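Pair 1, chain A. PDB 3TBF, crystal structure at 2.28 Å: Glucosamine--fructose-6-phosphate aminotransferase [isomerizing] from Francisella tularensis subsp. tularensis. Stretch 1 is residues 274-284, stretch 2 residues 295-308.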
# COMPACT_ATOMS: atom_id res chain seq x y z
N ASP A 274 -20.62 -8.57 5.57
CA ASP A 274 -21.97 -9.02 5.87
C ASP A 274 -22.22 -8.85 7.38
O ASP A 274 -21.44 -8.17 8.07
CB ASP A 274 -22.16 -10.46 5.41
CG ASP A 274 -21.24 -11.44 6.11
OD1 ASP A 274 -20.42 -11.00 6.93
OD2 ASP A 274 -21.34 -12.66 5.86
N LYS A 275 -23.28 -9.48 7.90
CA LYS A 275 -23.66 -9.35 9.31
C LYS A 275 -22.68 -10.02 10.27
O LYS A 275 -22.64 -9.65 11.43
CB LYS A 275 -25.08 -9.88 9.58
CG LYS A 275 -25.26 -11.38 9.26
CD LYS A 275 -26.46 -12.03 10.00
CE LYS A 275 -26.58 -13.54 9.66
NZ LYS A 275 -27.45 -14.30 10.62
N ASN A 276 -21.91 -10.99 9.78
CA ASN A 276 -20.88 -11.63 10.64
C ASN A 276 -19.50 -10.94 10.68
O ASN A 276 -18.59 -11.44 11.33
CB ASN A 276 -20.74 -13.14 10.33
CG ASN A 276 -21.95 -13.98 10.84
OD1 ASN A 276 -22.91 -13.43 11.42
ND2 ASN A 276 -21.92 -15.30 10.60
N MSE A 277 -19.37 -9.77 10.05
CA MSE A 277 -18.09 -9.10 9.89
C MSE A 277 -17.90 -7.91 10.83
O MSE A 277 -18.67 -6.96 10.78
CB MSE A 277 -17.99 -8.61 8.45
CG MSE A 277 -16.84 -7.69 8.17
SE MSE A 277 -15.21 -8.73 8.15
CE MSE A 277 -15.68 -10.02 6.71
N PRO A 278 -16.87 -7.97 11.69
CA PRO A 278 -16.46 -6.85 12.52
C PRO A 278 -15.73 -5.78 11.73
O PRO A 278 -14.86 -6.11 10.94
CB PRO A 278 -15.49 -7.47 13.51
CG PRO A 278 -15.67 -8.88 13.42
CD PRO A 278 -16.14 -9.19 12.04
N ILE A 279 -16.14 -4.54 11.92
CA ILE A 279 -15.51 -3.39 11.31
C ILE A 279 -14.95 -2.50 12.43
O ILE A 279 -15.68 -1.97 13.25
CB ILE A 279 -16.50 -2.60 10.43
CG1 ILE A 279 -16.77 -3.34 9.12
CG2 ILE A 279 -15.91 -1.27 9.99
CD1 ILE A 279 -17.52 -4.62 9.29
N VAL A 280 -13.64 -2.38 12.50
CA VAL A 280 -13.02 -1.55 13.54
C VAL A 280 -12.54 -0.26 12.89
O VAL A 280 -11.81 -0.28 11.88
CB VAL A 280 -11.87 -2.24 14.20
CG1 VAL A 280 -11.31 -1.34 15.23
CG2 VAL A 280 -12.30 -3.57 14.84
N ALA A 281 -12.98 0.87 13.39
CA ALA A 281 -12.61 2.11 12.77
C ALA A 281 -12.23 3.15 13.81
O ALA A 281 -12.70 3.14 14.95
CB ALA A 281 -13.77 2.64 11.86
N VAL A 282 -11.42 4.07 13.36
CA VAL A 282 -10.90 5.15 14.14
C VAL A 282 -11.51 6.41 13.52
O VAL A 282 -11.37 6.66 12.34
CB VAL A 282 -9.36 5.18 14.00
CG1 VAL A 282 -8.78 6.51 14.45
CG2 VAL A 282 -8.70 3.95 14.80
N VAL A 283 -12.24 7.17 14.35
CA VAL A 283 -12.97 8.35 13.90
C VAL A 283 -12.49 9.60 14.64
O VAL A 283 -12.98 9.94 15.72
CB VAL A 283 -14.47 8.13 14.13
CG1 VAL A 283 -15.26 9.26 13.52
CG2 VAL A 283 -14.92 6.79 13.55
N PRO A 284 -11.51 10.30 14.08
CA PRO A 284 -10.90 11.43 14.73
C PRO A 284 -11.62 12.78 14.55
O PRO A 284 -12.55 12.94 13.75
CB PRO A 284 -9.55 11.51 14.03
CG PRO A 284 -9.88 11.15 12.62
CD PRO A 284 -10.92 10.05 12.76
N ASN A 295 -18.73 7.11 4.73
CA ASN A 295 -18.16 5.79 4.40
C ASN A 295 -18.65 4.73 5.38
O ASN A 295 -18.93 3.58 5.03
CB ASN A 295 -16.64 5.82 4.42
CG ASN A 295 -16.05 6.84 3.43
OD1 ASN A 295 -15.04 7.49 3.75
ND2 ASN A 295 -16.64 6.95 2.23
N LEU A 296 -18.77 5.14 6.63
CA LEU A 296 -19.22 4.24 7.65
C LEU A 296 -20.68 3.85 7.42
O LEU A 296 -21.08 2.73 7.70
CB LEU A 296 -18.97 4.85 9.02
CG LEU A 296 -17.50 4.70 9.44
CD1 LEU A 296 -17.15 5.65 10.55
CD2 LEU A 296 -17.22 3.27 9.86
N GLN A 297 -21.45 4.79 6.89
CA GLN A 297 -22.85 4.53 6.55
C GLN A 297 -22.92 3.44 5.49
O GLN A 297 -23.67 2.47 5.65
CB GLN A 297 -23.55 5.80 6.09
CG GLN A 297 -25.09 5.66 5.98
CD GLN A 297 -25.78 5.37 7.34
OE1 GLN A 297 -25.76 6.22 8.25
NE2 GLN A 297 -26.40 4.18 7.47
N GLU A 298 -22.11 3.57 4.44
CA GLU A 298 -22.08 2.56 3.38
C GLU A 298 -21.89 1.21 4.06
O GLU A 298 -22.65 0.26 3.81
CB GLU A 298 -20.96 2.80 2.35
CG GLU A 298 -21.07 4.08 1.47
CD GLU A 298 -20.14 4.06 0.19
OE1 GLU A 298 -20.56 3.47 -0.85
OE2 GLU A 298 -19.00 4.65 0.20
N VAL A 299 -20.89 1.13 4.95
CA VAL A 299 -20.56 -0.15 5.59
C VAL A 299 -21.70 -0.63 6.49
O VAL A 299 -22.04 -1.81 6.50
CB VAL A 299 -19.22 -0.09 6.40
CG1 VAL A 299 -19.17 -1.18 7.48
CG2 VAL A 299 -18.06 -0.24 5.46
N HIS A 300 -22.28 0.30 7.25
CA HIS A 300 -23.41 -0.03 8.11
C HIS A 300 -24.57 -0.55 7.29
O HIS A 300 -25.22 -1.53 7.64
CB HIS A 300 -23.90 1.19 8.87
CG HIS A 300 -24.95 0.84 9.89
ND1 HIS A 300 -26.28 1.23 9.77
CD2 HIS A 300 -24.88 0.08 11.01
CE1 HIS A 300 -26.96 0.75 10.80
NE2 HIS A 300 -26.14 0.05 11.56
N ALA A 301 -24.78 0.08 6.15
CA ALA A 301 -25.79 -0.39 5.21
C ALA A 301 -25.68 -1.89 4.86
O ALA A 301 -26.70 -2.48 4.51
CB ALA A 301 -25.81 0.47 3.96
N ARG A 302 -24.49 -2.51 4.98
CA ARG A 302 -24.37 -3.95 4.64
C ARG A 302 -24.45 -4.90 5.85
O ARG A 302 -24.20 -6.10 5.72
CB ARG A 302 -23.10 -4.26 3.84
CG ARG A 302 -22.85 -3.38 2.62
CD ARG A 302 -23.50 -3.96 1.41
NE ARG A 302 -23.29 -3.16 0.20
CZ ARG A 302 -22.53 -3.52 -0.85
NH1 ARG A 302 -21.87 -4.68 -0.86
NH2 ARG A 302 -22.44 -2.70 -1.90
N GLY A 303 -24.79 -4.39 7.01
CA GLY A 303 -24.84 -5.23 8.22
C GLY A 303 -23.51 -5.44 8.95
O GLY A 303 -23.40 -6.31 9.83
N GLY A 304 -22.50 -4.64 8.61
CA GLY A 304 -21.23 -4.70 9.34
C GLY A 304 -21.43 -4.36 10.80
O GLY A 304 -22.25 -3.50 11.13
N LYS A 305 -20.71 -5.05 11.67
CA LYS A 305 -20.73 -4.73 13.08
C LYS A 305 -19.63 -3.68 13.41
O LYS A 305 -18.44 -3.99 13.49
CB LYS A 305 -20.58 -6.01 13.90
CG LYS A 305 -20.65 -5.81 15.41
CD LYS A 305 -21.85 -4.96 15.83
CE LYS A 305 -22.54 -5.50 17.09
NZ LYS A 305 -21.69 -5.32 18.29
N LEU A 306 -20.07 -2.44 13.59
CA LEU A 306 -19.21 -1.29 13.74
C LEU A 306 -18.75 -1.20 15.19
O LEU A 306 -19.59 -1.20 16.12
CB LEU A 306 -19.93 0.03 13.37
CG LEU A 306 -19.97 0.52 11.91
CD1 LEU A 306 -20.24 -0.65 10.97
CD2 LEU A 306 -21.02 1.65 11.67
N ILE A 307 -17.41 -1.18 15.34
CA ILE A 307 -16.71 -0.99 16.61
C ILE A 307 -15.83 0.22 16.43
O ILE A 307 -14.83 0.17 15.66
CB ILE A 307 -15.85 -2.20 16.91
CG1 ILE A 307 -16.76 -3.42 17.10
CG2 ILE A 307 -15.05 -1.97 18.11
CD1 ILE A 307 -16.01 -4.71 17.06
N LEU A 308 -16.21 1.31 17.08
CA LEU A 308 -15.63 2.60 16.76
C LEU A 308 -14.93 3.22 17.91
O LEU A 308 -15.46 3.29 18.99
CB LEU A 308 -16.70 3.55 16.27
CG LEU A 308 -17.64 3.06 15.16
CD1 LEU A 308 -18.68 4.11 14.97
CD2 LEU A 308 -16.91 2.74 13.84

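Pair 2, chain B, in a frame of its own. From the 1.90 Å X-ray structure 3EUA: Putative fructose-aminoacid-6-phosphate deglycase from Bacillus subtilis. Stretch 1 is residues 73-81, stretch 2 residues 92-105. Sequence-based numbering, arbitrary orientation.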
# COMPACT_ATOMS: atom_id res chain seq x y z
N GLY B 73 -16.62 9.96 -10.54
CA GLY B 73 -17.62 10.58 -11.36
C GLY B 73 -17.33 12.01 -11.75
O GLY B 73 -16.18 12.43 -11.79
N GLU B 74 -18.39 12.77 -11.98
CA GLU B 74 -18.28 14.16 -12.42
C GLU B 74 -17.58 15.12 -11.48
O GLU B 74 -17.13 16.18 -11.91
CB GLU B 74 -19.65 14.72 -12.76
CG GLU B 74 -20.26 14.08 -14.01
CD GLU B 74 -21.68 14.53 -14.27
OE1 GLU B 74 -22.36 14.92 -13.29
OE2 GLU B 74 -22.12 14.49 -15.46
N LYS B 75 -17.50 14.77 -10.20
CA LYS B 75 -16.81 15.62 -9.23
C LYS B 75 -15.43 15.07 -8.92
O LYS B 75 -14.82 15.46 -7.93
CB LYS B 75 -17.63 15.75 -7.96
CG LYS B 75 -18.98 16.43 -8.20
CD LYS B 75 -19.83 16.32 -6.96
CE LYS B 75 -21.12 17.06 -7.13
NZ LYS B 75 -21.87 16.94 -5.85
N SER B 76 -14.91 14.18 -9.77
CA SER B 76 -13.58 13.57 -9.59
C SER B 76 -12.54 14.19 -10.49
O SER B 76 -12.83 14.54 -11.61
CB SER B 76 -13.62 12.06 -9.90
OG SER B 76 -14.49 11.31 -9.05
N LEU B 77 -11.31 14.26 -9.98
CA LEU B 77 -10.13 14.65 -10.71
C LEU B 77 -9.26 13.40 -10.71
O LEU B 77 -9.03 12.82 -9.62
CB LEU B 77 -9.37 15.73 -9.97
CG LEU B 77 -8.01 16.15 -10.51
CD1 LEU B 77 -8.16 16.62 -11.94
CD2 LEU B 77 -7.38 17.24 -9.60
N VAL B 78 -8.81 12.96 -11.88
CA VAL B 78 -7.95 11.77 -11.97
C VAL B 78 -6.62 12.23 -12.57
O VAL B 78 -6.59 12.82 -13.63
CB VAL B 78 -8.62 10.64 -12.74
CG1 VAL B 78 -7.72 9.41 -12.82
CG2 VAL B 78 -9.96 10.25 -12.07
N ILE B 79 -5.53 11.99 -11.85
CA ILE B 79 -4.22 12.37 -12.30
C ILE B 79 -3.52 11.08 -12.69
O ILE B 79 -3.39 10.17 -11.85
CB ILE B 79 -3.41 13.07 -11.18
CG1 ILE B 79 -4.09 14.36 -10.74
CG2 ILE B 79 -1.98 13.38 -11.68
CD1 ILE B 79 -3.46 15.01 -9.55
N LEU B 80 -3.10 11.00 -13.96
CA LEU B 80 -2.43 9.82 -14.48
C LEU B 80 -1.01 10.13 -14.94
O LEU B 80 -0.67 11.28 -15.27
CB LEU B 80 -3.24 9.17 -15.62
CG LEU B 80 -4.71 8.91 -15.29
CD1 LEU B 80 -5.65 9.96 -15.95
CD2 LEU B 80 -5.08 7.52 -15.72
N CYS B 81 -0.17 9.10 -14.97
CA CYS B 81 1.20 9.27 -15.43
C CYS B 81 1.70 8.01 -16.12
O CYS B 81 1.44 6.90 -15.66
CB CYS B 81 2.11 9.61 -14.26
SG CYS B 81 3.79 9.92 -14.80
N LYS B 92 -6.08 2.97 -20.70
CA LYS B 92 -7.46 2.54 -20.48
C LYS B 92 -8.03 3.22 -19.25
O LYS B 92 -9.18 3.60 -19.26
CB LYS B 92 -7.59 1.02 -20.40
N ALA B 93 -7.25 3.40 -18.19
CA ALA B 93 -7.75 4.08 -16.99
C ALA B 93 -8.18 5.52 -17.30
O ALA B 93 -9.19 5.99 -16.73
CB ALA B 93 -6.73 4.08 -15.84
N ALA B 94 -7.45 6.20 -18.18
CA ALA B 94 -7.78 7.58 -18.58
C ALA B 94 -9.13 7.59 -19.29
O ALA B 94 -9.99 8.44 -18.99
CB ALA B 94 -6.69 8.22 -19.51
N ALA B 95 -9.30 6.67 -20.23
CA ALA B 95 -10.55 6.57 -20.99
C ALA B 95 -11.72 6.21 -20.07
O ALA B 95 -12.80 6.78 -20.17
CB ALA B 95 -10.43 5.54 -22.12
N PHE B 96 -11.47 5.28 -19.16
CA PHE B 96 -12.45 4.85 -18.18
C PHE B 96 -12.95 6.00 -17.30
O PHE B 96 -14.15 6.18 -17.15
CB PHE B 96 -11.84 3.74 -17.31
CG PHE B 96 -12.73 3.26 -16.23
CD1 PHE B 96 -13.82 2.45 -16.53
CD2 PHE B 96 -12.49 3.57 -14.92
CE1 PHE B 96 -14.64 1.99 -15.53
CE2 PHE B 96 -13.32 3.09 -13.94
CZ PHE B 96 -14.37 2.32 -14.24
N ALA B 97 -12.01 6.76 -16.74
CA ALA B 97 -12.33 7.90 -15.88
C ALA B 97 -13.04 8.99 -16.66
O ALA B 97 -14.05 9.51 -16.21
CB ALA B 97 -11.06 8.45 -15.22
N ARG B 98 -12.54 9.29 -17.86
CA ARG B 98 -13.16 10.33 -18.68
C ARG B 98 -14.60 9.92 -19.05
O ARG B 98 -15.49 10.76 -19.04
CB ARG B 98 -12.34 10.64 -19.92
CG ARG B 98 -12.75 11.92 -20.62
CD ARG B 98 -11.64 12.39 -21.58
NE ARG B 98 -11.97 13.68 -22.19
CZ ARG B 98 -11.22 14.32 -23.09
NH1 ARG B 98 -10.08 13.80 -23.53
NH2 ARG B 98 -11.63 15.49 -23.58
N GLY B 99 -14.81 8.64 -19.36
CA GLY B 99 -16.14 8.12 -19.70
C GLY B 99 -17.13 8.27 -18.57
O GLY B 99 -18.32 8.38 -18.81
N LYS B 100 -16.63 8.28 -17.33
CA LYS B 100 -17.45 8.49 -16.12
C LYS B 100 -17.67 9.99 -15.80
O LYS B 100 -18.26 10.31 -14.76
CB LYS B 100 -16.80 7.88 -14.88
CG LYS B 100 -16.55 6.39 -14.86
CD LYS B 100 -17.72 5.58 -14.48
CE LYS B 100 -17.29 4.16 -14.24
NZ LYS B 100 -18.42 3.31 -13.81
N GLY B 101 -17.19 10.89 -16.64
CA GLY B 101 -17.37 12.33 -16.41
C GLY B 101 -16.27 12.97 -15.57
O GLY B 101 -16.33 14.15 -15.25
N ALA B 102 -15.24 12.22 -15.22
CA ALA B 102 -14.16 12.78 -14.42
C ALA B 102 -13.27 13.72 -15.25
O ALA B 102 -13.17 13.60 -16.48
CB ALA B 102 -13.31 11.67 -13.80
N LEU B 103 -12.66 14.67 -14.54
CA LEU B 103 -11.69 15.59 -15.11
C LEU B 103 -10.38 14.80 -15.09
O LEU B 103 -10.00 14.27 -14.04
CB LEU B 103 -11.57 16.84 -14.25
CG LEU B 103 -10.52 17.89 -14.62
CD1 LEU B 103 -10.76 18.45 -16.01
CD2 LEU B 103 -10.54 19.00 -13.55
N THR B 104 -9.72 14.70 -16.23
CA THR B 104 -8.48 13.93 -16.34
C THR B 104 -7.30 14.74 -16.80
O THR B 104 -7.40 15.52 -17.74
CB THR B 104 -8.64 12.73 -17.33
OG1 THR B 104 -9.10 13.19 -18.60
CG2 THR B 104 -9.61 11.71 -16.79
N ILE B 105 -6.17 14.53 -16.12
CA ILE B 105 -4.94 15.17 -16.49
C ILE B 105 -3.87 14.08 -16.49
O ILE B 105 -3.72 13.37 -15.52
CB ILE B 105 -4.57 16.32 -15.55
CG1 ILE B 105 -3.24 16.93 -16.02
CG2 ILE B 105 -4.51 15.80 -14.10
CD1 ILE B 105 -2.92 18.33 -15.50

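A strand, a returning helix and a second strand laid parallel to the first form one of the commonest units of α/β proteins, and pairs 1 and 2 build it on nearly the same backbone: 14 central residues superpose with an RMSD of 0.5 Å. In both, the helix runs almost antiparallel to the first strand, at 168° in pair 1 and 167° in pair 2, while the two strands diverge by only 25° and 17°. Four backbone hydrogen bonds join the strands in the alternating pattern of a parallel ladder. In pair 1, A:Ile279 donates from N to A:Lys305 O (2.8 Å) and accepts at O from A:Ile307 N (2.8 Å); in pair 2 the matching B:Val78 donates from N to B:Leu103 O (2.8 Å) and accepts at O from B:Ile105 N (3.0 Å).

The turn between helix and strand also matches. A:Gly303 and B:Gly101 coincide within 0.3 Å, both with positive phi, where a CB would be jammed against the preceding carbonyl oxygen. In pair 2 this glycine closes a Schellman motif.

Sequence differences appear beneath the helix, where the gap must be filled from one side or the other. The helix axis passes 10.7 Å from the first strand in pair 1 but 9.4 Å in pair 2. Pair 1 sets a large helix residue over a small strand residue: A:Leu296 CD2 lies 4.0 Å from A:Ala281 CB. Pair 2 reverses the sizes, for B:Leu80, which matches A:Ala281, reaches up to the helix, its CD1 4.1 Å from the CB of B:Ala94, the counterpart of A:Leu296. B:Leu80 also places CD2 3.8 Å from B:Ala93 CB.

Two residues earlier in the strand, on the same face, the difference involves the turn as well. A:Ile279 meets A:Val299 (CG1 to CG1, 3.6 Å) and extends CD1 to 3.7 Å from A:Gly304 CA; a CB on that glycine would clash with this methyl. The shorter B:Val78 leaves room for B:Ala102, whose CB lies 4.0 Å from B:Val78 CG2, while the same CG2 sits 3.8 Å from B:Ala97 CB.

On the opposite sheet face, A:Pro278 and A:Lys305 correspond to B:Leu77 and B:Leu103, which touch through CD1 and CD2 at 3.7 Å. The lysine instead leads its end away. Despite these differences, the buried surface is almost identical, 617 Å² against 619 Å²: the strands keep their register, the helix lies closer in pair 2, and side chains from either element can fill the space between.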